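Local coordinates for type IV pilus assembly protein PilF (Thermus thermophilus HB8, PDB 5OIU) that probably hydrolyses ATP as a hexameric AAA+ motor that powers the assembly of type IV pili, at residues C[157-162]-C[238-243]. Numbering follows the deposited sequence.
Sequences FTTFSI and LVIATL. With ATP (adenosine-5'-triphosphate), chain Q.
The alpha-phosphate oxygen O1A of ATP accepts a hydrogen bond from F157 N, 2.8 Å long and bent to an N-H...O angle of 138°, while the same residue's side chain lies beside the adenine. CG stands anti to the backbone N (chi1 -167°), which carries the ring away from the strand and alongside the base: F157 CD2 comes within 3.4 Å of ATP N7 and F157 CB within 3.5 Å of ATP C8. Replacing F157 with an alanine would remove the ring and is likely to leave the imidazole side of the adenine without this packing, freer to shift.

Further along the same helix, T159 and I162 meet strand 238-243 in a small, buried contact of four residues, mostly aliphatic, with 161 Å² covered in all. Its tightest point is I162 CG2 against I240 CD1 at 3.7 Å. T159 CG2 meets I240 CG2 more loosely, at 4.1 Å, the two side chains passing alongside one another, pointing opposite ways. Between T159 OG1 and T242 OG1 the separation is 3.9 Å, too long for a hydrogen bond; that T159 hydroxyl lies beside its own backbone N and is instead hydrogen-bonded to K155 O, one turn back.

K155 belongs to the Walker A P-loop, and T242 touches it from the strand end nearer the magnesium ion. Helix 155-166 runs nearly antiparallel to strand 238-243 (172°, axes 9.7 Å apart), the packing of a P-loop NTPase, where this helix packs along one face of the central sheet; T159 also rests on I147 of strand 143-148 and M216 of strand 214-217, the two strands flanking 238-243.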
loop_
_atom_site.group_PDB
_atom_site.type_symbol
_atom_site.label_atom_id
_atom_site.label_comp_id
_atom_site.label_asym_id
_atom_site.label_seq_id
_atom_site.Cartn_x
_atom_site.Cartn_y
_atom_site.Cartn_z
ATOM N N PHE C 157 -9.391 -27.659 -20.749
ATOM C CA PHE C 157 -9.490 -29.110 -20.775
ATOM C C PHE C 157 -9.744 -29.658 -19.380
ATOM O O PHE C 157 -10.594 -30.532 -19.191
ATOM C CB PHE C 157 -8.212 -29.686 -21.368
ATOM C CG PHE C 157 -8.294 -31.128 -21.740
ATOM C CD1 PHE C 157 -8.816 -31.513 -22.974
ATOM C CD2 PHE C 157 -7.776 -32.107 -20.891
ATOM C CE1 PHE C 157 -8.851 -32.859 -23.355
ATOM C CE2 PHE C 157 -7.800 -33.449 -21.261
ATOM C CZ PHE C 157 -8.342 -33.829 -22.495
ATOM N N THR C 158 -9.018 -29.146 -18.383
ATOM C CA THR C 158 -9.276 -29.542 -16.998
ATOM C C THR C 158 -10.685 -29.145 -16.563
ATOM O O THR C 158 -11.406 -29.944 -15.953
ATOM C CB THR C 158 -8.229 -28.907 -16.079
ATOM O OG1 THR C 158 -6.990 -29.589 -16.260
ATOM C CG2 THR C 158 -8.650 -28.973 -14.603
ATOM N N THR C 159 -11.095 -27.921 -16.902
ATOM C CA THR C 159 -12.394 -27.397 -16.488
ATOM C C THR C 159 -13.536 -28.292 -16.954
ATOM O O THR C 159 -14.431 -28.638 -16.171
ATOM C CB THR C 159 -12.563 -25.983 -17.036
ATOM O OG1 THR C 159 -11.688 -25.088 -16.315
ATOM C CG2 THR C 159 -14.001 -25.543 -16.927
ATOM N N PHE C 160 -13.506 -28.703 -18.227
ATOM C CA PHE C 160 -14.617 -29.474 -18.771
ATOM C C PHE C 160 -14.625 -30.900 -18.250
ATOM O O PHE C 160 -15.701 -31.484 -18.069
ATOM C CB PHE C 160 -14.571 -29.432 -20.282
ATOM C CG PHE C 160 -15.202 -28.217 -20.824
ATOM C CD1 PHE C 160 -16.583 -28.143 -20.950
ATOM C CD2 PHE C 160 -14.437 -27.106 -21.129
ATOM C CE1 PHE C 160 -17.188 -26.988 -21.426
ATOM C CE2 PHE C 160 -15.033 -25.949 -21.607
ATOM C CZ PHE C 160 -16.410 -25.889 -21.759
ATOM N N SER C 161 -13.444 -31.458 -17.983
ATOM C CA SER C 161 -13.369 -32.710 -17.243
ATOM C C SER C 161 -14.103 -32.611 -15.908
ATOM O O SER C 161 -14.855 -33.517 -15.537
ATOM C CB SER C 161 -11.910 -33.077 -17.022
ATOM O OG SER C 161 -11.812 -34.376 -16.497
ATOM N N ILE C 162 -13.890 -31.513 -15.172
ATOM C CA ILE C 162 -14.612 -31.288 -13.921
ATOM C C ILE C 162 -16.118 -31.354 -14.161
ATOM O O ILE C 162 -16.833 -32.172 -13.564
ATOM C CB ILE C 162 -14.212 -29.935 -13.308
ATOM C CG1 ILE C 162 -12.739 -29.933 -12.896
ATOM C CG2 ILE C 162 -15.151 -29.571 -12.150
ATOM C CD1 ILE C 162 -12.334 -28.689 -12.144
ATOM N N LEU C 238 -22.169 -22.929 -7.080
ATOM C CA LEU C 238 -20.826 -23.428 -7.346
ATOM C C LEU C 238 -20.308 -22.802 -8.645
ATOM O O LEU C 238 -20.904 -22.983 -9.715
ATOM C CB LEU C 238 -20.799 -24.954 -7.421
ATOM C CG LEU C 238 -19.382 -25.471 -7.733
ATOM C CD1 LEU C 238 -18.434 -25.065 -6.625
ATOM C CD2 LEU C 238 -19.345 -26.973 -7.935
ATOM N N VAL C 239 -19.208 -22.054 -8.542
ATOM C CA VAL C 239 -18.616 -21.324 -9.660
ATOM C C VAL C 239 -17.252 -21.913 -9.968
ATOM O O VAL C 239 -16.403 -22.027 -9.079
ATOM C CB VAL C 239 -18.481 -19.828 -9.344
ATOM C CG1 VAL C 239 -17.840 -19.093 -10.523
ATOM C CG2 VAL C 239 -19.836 -19.245 -8.982
ATOM N N ILE C 240 -17.036 -22.274 -11.223
ATOM C CA ILE C 240 -15.732 -22.732 -11.693
ATOM C C ILE C 240 -15.269 -21.735 -12.740
ATOM O O ILE C 240 -15.992 -21.471 -13.714
ATOM C CB ILE C 240 -15.799 -24.164 -12.251
ATOM C CG1 ILE C 240 -16.056 -25.129 -11.086
ATOM C CG2 ILE C 240 -14.519 -24.509 -13.003
ATOM C CD1 ILE C 240 -16.732 -26.352 -11.458
ATOM N N ALA C 241 -14.082 -21.157 -12.534
ATOM C CA ALA C 241 -13.673 -20.009 -13.330
ATOM C C ALA C 241 -12.186 -20.062 -13.612
ATOM O O ALA C 241 -11.397 -20.570 -12.808
ATOM C CB ALA C 241 -14.025 -18.687 -12.647
ATOM N N THR C 242 -11.825 -19.532 -14.779
ATOM C CA THR C 242 -10.463 -19.565 -15.294
ATOM C C THR C 242 -9.830 -18.192 -15.107
ATOM O O THR C 242 -10.458 -17.171 -15.396
ATOM C CB THR C 242 -10.458 -19.979 -16.769
ATOM O OG1 THR C 242 -10.635 -21.391 -16.858
ATOM C CG2 THR C 242 -9.164 -19.631 -17.444
ATOM N N LEU C 243 -8.611 -18.175 -14.583
ATOM C CA LEU C 243 -7.863 -16.950 -14.337
ATOM C C LEU C 243 -6.446 -17.128 -14.861
ATOM O O LEU C 243 -5.902 -18.233 -14.861
ATOM C CB LEU C 243 -7.832 -16.624 -12.862
ATOM C CG LEU C 243 -7.655 -15.186 -12.420
ATOM C CD1 LEU C 243 -8.838 -14.357 -12.858
ATOM C CD2 LEU C 243 -7.508 -15.148 -10.901
HETATM P PG ATP Q . -6.210 -20.990 -23.475
HETATM O O1G ATP Q . -5.109 -20.233 -22.739
HETATM O O2G ATP Q . -7.593 -20.782 -22.896
HETATM O O3G ATP Q . -6.193 -20.832 -24.974
HETATM P PB ATP Q . -6.123 -23.507 -22.086
HETATM O O1B ATP Q . -5.231 -23.059 -20.957
HETATM O O2B ATP Q . -7.616 -23.634 -21.899
HETATM O O3B ATP Q . -5.860 -22.569 -23.366
HETATM P PA ATP Q . -6.555 -25.937 -23.442
HETATM O O1A ATP Q . -7.500 -26.822 -22.675
HETATM O O2A ATP Q . -7.106 -25.105 -24.575
HETATM O O3A ATP Q . -5.637 -24.968 -22.542
HETATM O "O5'" ATP Q . -5.469 -26.969 -24.013
HETATM C "C5'" ATP Q . -4.394 -26.556 -24.854
HETATM C "C4'" ATP Q . -3.895 -27.807 -25.567
HETATM O "O4'" ATP Q . -3.326 -28.733 -24.633
HETATM C "C3'" ATP Q . -5.053 -28.505 -26.251
HETATM O "O3'" ATP Q . -4.530 -28.901 -27.534
HETATM C "C2'" ATP Q . -5.377 -29.662 -25.310
HETATM O "O2'" ATP Q . -6.010 -30.789 -25.944
HETATM C "C1'" ATP Q . -4.020 -29.976 -24.673
HETATM N N9 ATP Q . -4.127 -30.481 -23.290
HETATM C C8 ATP Q . -4.829 -29.882 -22.303
HETATM N N7 ATP Q . -4.723 -30.579 -21.142
HETATM C C5 ATP Q . -3.949 -31.651 -21.373
HETATM C C6 ATP Q . -3.449 -32.788 -20.569
HETATM N N6 ATP Q . -3.774 -32.923 -19.258
HETATM N N1 ATP Q . -2.656 -33.690 -21.184
HETATM C C2 ATP Q . -2.330 -33.557 -22.487
HETATM N N3 ATP Q . -2.746 -32.549 -23.279
HETATM C C4 ATP Q . -3.548 -31.578 -22.792
#